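Phosphate ABC transporter, phosphate-binding protein (Clostridium perfringens, PDB 4Q8R) probably captures phosphate with high affinity outside the cell membrane and delivers it to an ABC-type phosphate transporter. Local coordinates at residues V6-S11 with I55-R60; A69-V74 with V211-N216; I84-N89 with G165-I170. All coordinates share one frame; numbering follows the deposited sequence.

Interaction 1: V6-S11 with I55-R60; sequences VSISGS and IGMASR. With PO4 (phosphate ion), chain B.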
loop_
_atom_site.group_PDB
_atom_site.type_symbol
_atom_site.label_atom_id
_atom_site.label_comp_id
_atom_site.label_asym_id
_atom_site.label_seq_id
_atom_site.Cartn_x
_atom_site.Cartn_y
_atom_site.Cartn_z
ATOM N N VAL A 6 -22.813 0.087 4.598
ATOM C CA VAL A 6 -21.948 0.353 3.469
ATOM C C VAL A 6 -20.793 -0.669 3.455
ATOM O O VAL A 6 -19.991 -0.705 4.363
ATOM C CB VAL A 6 -21.341 1.780 3.452
ATOM C CG1 VAL A 6 -20.490 2.002 2.178
ATOM C CG2 VAL A 6 -22.418 2.853 3.471
ATOM N N SER A 7 -20.766 -1.524 2.442
ATOM C CA SER A 7 -19.750 -2.537 2.335
ATOM C C SER A 7 -18.556 -2.079 1.514
ATOM O O SER A 7 -18.676 -1.624 0.378
ATOM C CB SER A 7 -20.360 -3.804 1.756
ATOM O OG SER A 7 -20.799 -3.514 0.458
ATOM N N ILE A 8 -17.368 -2.197 2.108
ATOM C CA ILE A 8 -16.149 -1.790 1.466
ATOM C C ILE A 8 -15.123 -2.911 1.564
ATOM O O ILE A 8 -14.956 -3.487 2.627
ATOM C CB ILE A 8 -15.544 -0.515 2.165
ATOM C CG1 ILE A 8 -16.598 0.598 2.290
ATOM C CG2 ILE A 8 -14.284 -0.043 1.479
ATOM C CD1 ILE A 8 -16.061 1.843 2.939
ATOM N N SER A 9 -14.463 -3.232 0.477
ATOM C CA SER A 9 -13.390 -4.227 0.526
ATOM C C SER A 9 -12.253 -3.838 -0.353
ATOM O O SER A 9 -12.389 -3.080 -1.320
ATOM C CB SER A 9 -13.946 -5.617 0.135
ATOM O OG SER A 9 -14.280 -5.714 -1.215
ATOM N N GLY A 10 -11.062 -4.387 -0.021
ATOM C CA GLY A 10 -9.915 -4.273 -0.858
ATOM C C GLY A 10 -8.606 -4.088 -0.116
ATOM O O GLY A 10 -8.342 -4.799 0.881
ATOM N N SER A 11 -7.837 -3.142 -0.585
ATOM C CA SER A 11 -6.458 -2.907 -0.197
ATOM C C SER A 11 -6.183 -3.055 1.305
ATOM O O SER A 11 -6.843 -2.376 2.131
ATOM C CB SER A 11 -6.100 -1.490 -0.636
ATOM O OG SER A 11 -4.890 -1.009 -0.105
ATOM N N ILE A 55 -18.193 -0.161 -2.234
ATOM C CA ILE A 55 -16.971 0.538 -2.538
ATOM C C ILE A 55 -15.780 -0.418 -2.512
ATOM O O ILE A 55 -15.687 -1.194 -1.585
ATOM C CB ILE A 55 -16.711 1.685 -1.562
ATOM C CG1 ILE A 55 -17.869 2.695 -1.599
ATOM C CG2 ILE A 55 -15.376 2.387 -1.857
ATOM C CD1 ILE A 55 -17.915 3.696 -0.422
ATOM N N GLY A 56 -14.931 -0.377 -3.533
ATOM C CA GLY A 56 -13.620 -1.053 -3.508
ATOM C C GLY A 56 -12.537 -0.060 -3.090
ATOM O O GLY A 56 -12.555 1.099 -3.478
ATOM N N MET A 57 -11.600 -0.519 -2.276
ATOM C CA MET A 57 -10.442 0.239 -1.981
ATOM C C MET A 57 -9.241 -0.328 -2.680
ATOM O O MET A 57 -8.980 -1.564 -2.591
ATOM C CB MET A 57 -10.294 0.511 -0.499
ATOM C CG MET A 57 -10.140 -0.602 0.428
ATOM S SD MET A 57 -10.426 -0.191 2.205
ATOM C CE MET A 57 -10.156 -1.946 2.700
ATOM N N ALA A 58 -8.529 0.547 -3.379
ATOM C CA ALA A 58 -7.331 0.144 -4.143
ATOM C C ALA A 58 -6.141 1.038 -3.820
ATOM O O ALA A 58 -6.292 2.288 -3.578
ATOM C CB ALA A 58 -7.619 0.215 -5.575
ATOM N N SER A 59 -4.971 0.443 -3.861
ATOM C CA SER A 59 -3.705 1.165 -3.628
ATOM C C SER A 59 -2.856 1.166 -4.901
ATOM O O SER A 59 -1.605 1.298 -4.890
ATOM C CB SER A 59 -2.973 0.540 -2.474
ATOM O OG SER A 59 -2.567 -0.779 -2.775
ATOM N N ARG A 60 -3.533 1.016 -6.041
ATOM C CA ARG A 60 -2.931 1.198 -7.368
ATOM C C ARG A 60 -4.000 1.825 -8.254
ATOM O O ARG A 60 -5.191 1.813 -7.878
ATOM C CB ARG A 60 -2.496 -0.143 -8.004
ATOM C CG ARG A 60 -3.605 -1.164 -8.107
ATOM C CD ARG A 60 -3.256 -2.177 -9.157
ATOM N NE ARG A 60 -4.121 -3.333 -9.183
ATOM C CZ ARG A 60 -5.241 -3.423 -9.870
ATOM N NH1 ARG A 60 -5.670 -2.375 -10.591
ATOM N NH2 ARG A 60 -5.902 -4.574 -9.881
HETATM P P PO4 B . -2.665 -3.902 -1.085
HETATM O O1 PO4 B . -3.534 -4.045 -2.344
HETATM O O2 PO4 B . -3.132 -4.832 0.015
HETATM O O3 PO4 B . -1.192 -4.045 -1.444
HETATM O O4 PO4 B . -2.813 -2.422 -0.597
#
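Strands 6-10 and 55-58 run parallel in the sheet of one lobe of a periplasmic-binding-protein fold, strand 6-10 lying between 34-38 and 55-58, and both end at the phosphate site. Ile55 opens the pairing: its N donates to Ser7 O (3.0 Å) and its O accepts from Ser9 N (3.1 Å), both bonds nearly along the carbonyl axes. Its side chain lies beside that of Ile8, pointing the same way, and its CD1 reaches Val6 CG1 (4.0 Å), on the face where helix 219-229 packs. Gly56 turns its CA to Ser9 O. Met57 N donates to Ser9 O at 2.8 Å, from above the carbonyl plane. With CG in the crowded position between N and carbonyl carbon (chi1 62°) and an extended chain beyond, Met57 brings SD to 3.9 Å from Ile8 CG2, crossing it at about a right angle. Met57 O takes a nearly straight bond from Ser11 N (2.8 Å, 174°), with the CA of Gly10 beside it. Past Ala58, whose side chain turns to Ile45, Ser59 also holds OG in the crowded position. Ser41, Ser129 and Thr131 are among the other residues that grip the phosphate. Two hydroxyls just beyond the paired strands converge on a single phosphate oxygen, O4: Ser59 OG at 2.7 Å and Ser11 OG at 2.6 Å.

Interaction 2: A69-V74 with V211-N216; sequences AGLKEV and VYKEEN. With ZN (zinc ion), chain F.
Glu73 OE2 binds a zinc ion at 2.2 Å, in the conformer described here; Asp61 and a water are further ligands. OE1 of the same carboxylate forms a salt bridge with Lys67, so both oxygens face positive charge. The two segments meet as antiparallel neighbours: Lys72 N donates to Tyr212 O (2.8 Å), nearly along the C=O axis, and Tyr212 N returns a bond to Lys72 O (3.2 Å) in the carbonyl plane. Beside the backbone pair, one water joins the segments, donating to Gly70 O (2.6 Å) and to Glu215 OE1 while accepting from Glu214 N (2.9 Å). Gly70, at positive phi just after helix 64-68, makes the bend that presents this carbonyl. Lys72 NZ and Glu214 OE1 form only a long salt bridge (3.8 Å). Lys72 and Tyr212 share one face of the sheet. Lys72 CB sits over the Tyr212 ring, 4.0 Å from its centroid, toward the rim, while Val74 CG2 meets CE2 at the ring edge, and Ile225 of helix 219-229 also touches the Tyr212 side chain. On the other face Glu73 and Val211 lie side by side. Leu71 brings CD1 against Val211 CG2 and packs on helix 41-50. The chemistry is thus divided between two sides: the Lys72-Tyr212 side pairs an aliphatic stem over the ring face with a long ion pair, Glu214 OE1 lying at the ring edge, whereas the Glu73 side holds a carboxylate whose negative charge the zinc and Lys67 together would stabilise.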
loop_
_atom_site.group_PDB
_atom_site.type_symbol
_atom_site.label_atom_id
_atom_site.label_comp_id
_atom_site.label_asym_id
_atom_site.label_seq_id
_atom_site.Cartn_x
_atom_site.Cartn_y
_atom_site.Cartn_z
ATOM N N ALA A 69 -15.624 -1.828 -16.655
ATOM C CA ALA A 69 -16.767 -2.365 -15.948
ATOM C C ALA A 69 -17.660 -1.269 -15.403
ATOM O O ALA A 69 -18.639 -1.585 -14.732
ATOM C CB ALA A 69 -16.326 -3.269 -14.812
ATOM N N GLY A 70 -17.308 -0.001 -15.646
ATOM C CA GLY A 70 -18.122 1.159 -15.217
ATOM C C GLY A 70 -17.715 1.735 -13.863
ATOM O O GLY A 70 -18.555 2.264 -13.122
ATOM N N LEU A 71 -16.443 1.603 -13.497
ATOM C CA LEU A 71 -16.024 2.087 -12.173
ATOM C C LEU A 71 -15.583 3.527 -12.194
ATOM O O LEU A 71 -14.803 3.912 -13.034
ATOM C CB LEU A 71 -14.911 1.224 -11.575
ATOM C CG LEU A 71 -15.189 -0.219 -11.137
ATOM C CD1 LEU A 71 -13.841 -0.860 -10.731
ATOM C CD2 LEU A 71 -16.226 -0.308 -10.022
ATOM N N LYS A 72 -16.171 4.339 -11.305
ATOM C CA LYS A 72 -15.696 5.684 -11.030
ATOM C C LYS A 72 -14.572 5.566 -10.007
ATOM O O LYS A 72 -14.564 4.657 -9.191
ATOM C CB LYS A 72 -16.846 6.500 -10.456
ATOM C CG LYS A 72 -18.036 6.677 -11.423
ATOM C CD LYS A 72 -17.607 7.216 -12.797
ATOM C CE LYS A 72 -18.789 7.624 -13.702
ATOM N NZ LYS A 72 -19.514 8.852 -13.231
ATOM N N GLU A 73 -13.633 6.499 -10.064
ATOM C CA GLU A 73 -12.578 6.537 -9.081
ATOM C C GLU A 73 -12.514 7.823 -8.340
ATOM O O GLU A 73 -12.735 8.924 -8.892
ATOM C CB GLU A 73 -11.244 6.309 -9.748
ATOM C CG GLU A 73 -11.335 5.274 -10.817
ATOM C CD GLU A 73 -10.112 5.329 -11.661
ATOM O OE1 GLU A 73 -10.246 5.450 -12.887
ATOM O OE2 GLU A 73 -9.009 5.345 -11.079
ATOM N N VAL A 74 -12.223 7.707 -7.063
ATOM C CA VAL A 74 -12.022 8.904 -6.221
ATOM C C VAL A 74 -10.678 8.704 -5.496
ATOM O O VAL A 74 -10.542 7.784 -4.674
ATOM C CB VAL A 74 -13.154 9.081 -5.178
ATOM C CG1 VAL A 74 -12.851 10.193 -4.229
ATOM C CG2 VAL A 74 -14.456 9.331 -5.873
ATOM N N VAL A 211 -13.357 3.178 -5.308
ATOM C CA VAL A 211 -13.921 2.903 -6.572
ATOM C C VAL A 211 -15.319 2.314 -6.388
ATOM O O VAL A 211 -15.608 1.620 -5.419
ATOM C CB VAL A 211 -13.045 1.979 -7.474
ATOM C CG1 VAL A 211 -11.663 2.565 -7.643
ATOM C CG2 VAL A 211 -12.987 0.540 -6.929
ATOM N N TYR A 212 -16.201 2.652 -7.313
ATOM C CA TYR A 212 -17.615 2.316 -7.168
ATOM C C TYR A 212 -18.281 2.463 -8.542
ATOM O O TYR A 212 -17.809 3.171 -9.425
ATOM C CB TYR A 212 -18.300 3.219 -6.125
ATOM C CG TYR A 212 -18.255 4.676 -6.453
ATOM C CD1 TYR A 212 -19.230 5.261 -7.277
ATOM C CD2 TYR A 212 -17.222 5.478 -5.965
ATOM C CE1 TYR A 212 -19.197 6.592 -7.572
ATOM C CE2 TYR A 212 -17.190 6.861 -6.247
ATOM C CZ TYR A 212 -18.179 7.404 -7.059
ATOM O OH TYR A 212 -18.177 8.723 -7.412
ATOM N N LYS A 213 -19.395 1.776 -8.691
ATOM C CA LYS A 213 -20.321 2.014 -9.768
ATOM C C LYS A 213 -21.384 3.049 -9.317
ATOM O O LYS A 213 -21.940 2.950 -8.209
ATOM C CB LYS A 213 -21.004 0.720 -10.131
ATOM C CG LYS A 213 -20.086 -0.344 -10.662
ATOM C CD LYS A 213 -21.032 -1.419 -11.125
ATOM C CE LYS A 213 -20.397 -2.361 -12.068
ATOM N NZ LYS A 213 -21.281 -3.550 -11.994
ATOM N N GLU A 214 -21.652 4.033 -10.164
ATOM C CA GLU A 214 -22.626 5.083 -9.817
ATOM C C GLU A 214 -23.977 4.478 -9.450
ATOM O O GLU A 214 -24.683 5.014 -8.564
ATOM C CB GLU A 214 -22.762 6.107 -10.948
ATOM C CG GLU A 214 -23.424 7.438 -10.508
ATOM C CD GLU A 214 -22.542 8.293 -9.575
ATOM O OE1 GLU A 214 -21.411 8.653 -9.995
ATOM O OE2 GLU A 214 -22.971 8.606 -8.426
ATOM N N GLU A 215 -24.335 3.371 -10.130
ATOM C CA GLU A 215 -25.619 2.669 -9.901
ATOM C C GLU A 215 -25.741 2.031 -8.516
ATOM O O GLU A 215 -26.879 1.824 -8.045
ATOM C CB GLU A 215 -25.935 1.578 -10.945
ATOM C CG GLU A 215 -25.563 1.914 -12.384
ATOM C CD GLU A 215 -24.109 1.599 -12.650
ATOM O OE1 GLU A 215 -23.281 2.561 -12.675
ATOM O OE2 GLU A 215 -23.796 0.385 -12.736
ATOM N N ASN A 216 -24.598 1.716 -7.898
ATOM C CA ASN A 216 -24.552 1.063 -6.593
ATOM C C ASN A 216 -24.270 1.954 -5.410
ATOM O O ASN A 216 -24.557 1.581 -4.280
ATOM C CB ASN A 216 -23.541 -0.080 -6.628
ATOM C CG ASN A 216 -24.019 -1.204 -7.544
ATOM O OD1 ASN A 216 -25.186 -1.199 -8.004
ATOM N ND2 ASN A 216 -23.158 -2.161 -7.822
HETATM ZN ZN ZN F . -7.515 5.703 -12.632
HETATM O O HOH W 1 -20.544 3.946 -12.848
HETATM O O HOH W 2 -6.614 6.920 -11.743
#

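Interaction 3: I84-N89 with G165-I170; sequences ITHKNN and GNENAI. With ZN (zinc ion), chain E.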
loop_
_atom_site.group_PDB
_atom_site.type_symbol
_atom_site.label_atom_id
_atom_site.label_comp_id
_atom_site.label_asym_id
_atom_site.label_seq_id
_atom_site.Cartn_x
_atom_site.Cartn_y
_atom_site.Cartn_z
ATOM N N ILE A 84 11.334 -1.917 3.671
ATOM C CA ILE A 84 11.655 -2.126 5.079
ATOM C C ILE A 84 12.639 -3.253 5.282
ATOM O O ILE A 84 12.558 -4.307 4.606
ATOM C CB ILE A 84 10.398 -2.327 5.920
ATOM C CG1 ILE A 84 9.474 -3.428 5.376
ATOM C CG2 ILE A 84 9.641 -1.003 5.995
ATOM C CD1 ILE A 84 8.512 -3.908 6.414
ATOM N N THR A 85 13.535 -3.047 6.247
ATOM C CA THR A 85 14.454 -4.048 6.686
ATOM C C THR A 85 14.200 -4.290 8.159
ATOM O O THR A 85 13.476 -3.548 8.851
ATOM C CB THR A 85 15.916 -3.643 6.453
ATOM O OG1 THR A 85 16.212 -2.554 7.347
ATOM C CG2 THR A 85 16.223 -3.221 5.045
ATOM N N HIS A 86 14.759 -5.378 8.658
ATOM C CA HIS A 86 14.863 -5.557 10.099
ATOM C C HIS A 86 15.631 -4.359 10.725
ATOM O O HIS A 86 16.503 -3.757 10.116
ATOM C CB HIS A 86 15.602 -6.850 10.390
ATOM C CG HIS A 86 15.357 -7.426 11.720
ATOM N ND1 HIS A 86 14.260 -8.204 12.031
ATOM C CD2 HIS A 86 16.093 -7.339 12.862
ATOM C CE1 HIS A 86 14.361 -8.624 13.271
ATOM N NE2 HIS A 86 15.430 -8.065 13.811
ATOM N N LYS A 87 15.306 -4.093 11.972
ATOM C CA LYS A 87 15.877 -3.013 12.707
ATOM C C LYS A 87 17.400 -3.286 12.791
ATOM O O LYS A 87 17.831 -4.431 12.900
ATOM C CB LYS A 87 15.162 -2.959 14.083
ATOM C CG LYS A 87 15.436 -1.745 14.847
ATOM C CD LYS A 87 14.715 -0.537 14.276
ATOM C CE LYS A 87 14.561 0.511 15.378
ATOM N NZ LYS A 87 13.942 1.712 14.756
ATOM N N ASN A 88 18.215 -2.259 12.689
ATOM C CA ASN A 88 19.675 -2.420 12.821
ATOM C C ASN A 88 20.421 -3.175 11.718
ATOM O O ASN A 88 21.558 -3.534 11.870
ATOM C CB ASN A 88 20.018 -3.006 14.212
ATOM C CG ASN A 88 19.479 -2.137 15.339
ATOM O OD1 ASN A 88 19.479 -0.916 15.230
ATOM N ND2 ASN A 88 18.976 -2.761 16.404
ATOM N N ASN A 89 19.773 -3.395 10.578
ATOM C CA ASN A 89 20.510 -3.754 9.362
ATOM C C ASN A 89 21.424 -2.573 9.003
ATOM O O ASN A 89 20.949 -1.419 8.931
ATOM C CB ASN A 89 19.510 -3.964 8.240
ATOM C CG ASN A 89 20.154 -4.593 6.994
ATOM O OD1 ASN A 89 21.259 -4.224 6.597
ATOM N ND2 ASN A 89 19.451 -5.528 6.375
ATOM N N GLY A 165 10.546 -10.521 11.990
ATOM C CA GLY A 165 11.005 -11.801 12.483
ATOM C C GLY A 165 12.298 -12.342 11.911
ATOM O O GLY A 165 12.723 -13.454 12.293
ATOM N N ASN A 166 12.894 -11.611 10.996
ATOM C CA ASN A 166 14.065 -12.113 10.274
ATOM C C ASN A 166 15.068 -11.028 10.017
ATOM O O ASN A 166 14.835 -10.121 9.222
ATOM C CB ASN A 166 13.671 -12.766 8.938
ATOM C CG ASN A 166 14.846 -13.614 8.304
ATOM O OD1 ASN A 166 15.980 -13.151 8.227
ATOM N ND2 ASN A 166 14.543 -14.827 7.798
ATOM N N GLU A 167 16.224 -11.126 10.683
ATOM C CA GLU A 167 17.269 -10.149 10.512
ATOM C C GLU A 167 17.662 -9.832 9.083
ATOM O O GLU A 167 18.110 -8.715 8.779
ATOM C CB GLU A 167 18.581 -10.551 11.301
ATOM C CG GLU A 167 18.378 -10.582 12.793
ATOM C CD GLU A 167 19.620 -10.926 13.552
ATOM O OE1 GLU A 167 20.627 -11.199 12.915
ATOM O OE2 GLU A 167 19.609 -10.897 14.764
ATOM N N ASN A 168 17.546 -10.830 8.187
ATOM C CA ASN A 168 18.024 -10.665 6.872
ATOM C C ASN A 168 16.967 -10.363 5.827
ATOM O O ASN A 168 17.272 -10.385 4.664
ATOM C CB ASN A 168 18.799 -11.897 6.484
ATOM C CG ASN A 168 20.029 -12.042 7.354
ATOM O OD1 ASN A 168 20.746 -11.075 7.548
ATOM N ND2 ASN A 168 20.268 -13.209 7.850
ATOM N N ALA A 169 15.737 -10.118 6.275
ATOM C CA ALA A 169 14.649 -9.893 5.351
ATOM C C ALA A 169 14.581 -8.455 4.804
ATOM O O ALA A 169 14.995 -7.455 5.458
ATOM C CB ALA A 169 13.376 -10.228 6.049
ATOM N N ILE A 170 13.934 -8.314 3.658
ATOM C CA ILE A 170 13.598 -7.048 3.077
ATOM C C ILE A 170 12.177 -7.217 2.510
ATOM O O ILE A 170 11.835 -8.281 1.900
ATOM C CB ILE A 170 14.604 -6.596 2.035
ATOM C CG1 ILE A 170 14.278 -5.198 1.547
ATOM C CG2 ILE A 170 14.729 -7.590 0.815
ATOM C CD1 ILE A 170 15.347 -4.534 0.710
HETATM ZN ZN ZN E . 16.274 -8.496 15.649
HETATM O O HOH W 3 16.935 -6.876 7.173
HETATM O O HOH W 4 18.244 -8.592 15.677
HETATM O O HOH W 5 15.960 -10.656 15.804
#
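The imidazole of His86 lies across the turn at Glu167: with CG anti to the backbone N (chi1 -158°), the ring puts one face over Glu167 CA, 3.8 Å from the ring centroid, in a CH-pi contact offset toward the rim. The two ring nitrogens have separate tasks. ND1 donates to Val163 O, which leaves NE2 to bind a zinc ion at 2.1 Å; the carbonyl would tend to make the ring a better metal ligand. Glu167 sends its extended chain alongside the same ion without touching it, ring and carboxylate planes 50° apart. Its OE2 instead accepts a hydrogen bond from a zinc-bound water (2.8 Å), a second-shell role that would help orient that water; another water also binds the metal. No direct hydrogen bond joins the two segments. One water does so, accepting from His86 N (3.0 Å) and Asn89 ND2 (3.0 Å) and donating to Glu167 O (2.7 Å) and Ala169 O (2.7 Å). The type II turn His86 to Asn89 has a weak closing bond, Asn89 N to His86 O; the type I turn Asn166 to Ala169 is closed by Ala169 N to Asn166 O and braced by Asn166 OD1, which accepts from Asn168 N in an Asx turn. Inward, Ile170 CA approaches Ile84 O at 3.3 Å, and the Ile170 side chain continues toward helix 96-103. The arrangement is that of a surface metal site with one protein ligand from this chain, His86, set beside the turns that flank antiparallel strands 71-86 and 169-174 of the binding-protein fold.

Overall arrangement
All three contacts belong to one mixed sheet. Interactions 1 and 2 adjoin, their centres 11 Å apart, because strand 55-58 also pairs with 205-213: Gly56 N lies 2.8 Å from Val211 O, probably hydrogen-bonded. Interaction 3 sits on the opposite side of the chain's centre, about 30 Å from interaction 1 and 40 Å from interaction 2 between centres, yet strand 71-86 supplies a segment to both 2 and 3. This long strand thus connects the two ends of the molecule, consistent with a two-lobed binding protein. Only interaction 1 touches the phosphate; interactions 2 and 3 each hold a separate zinc ion.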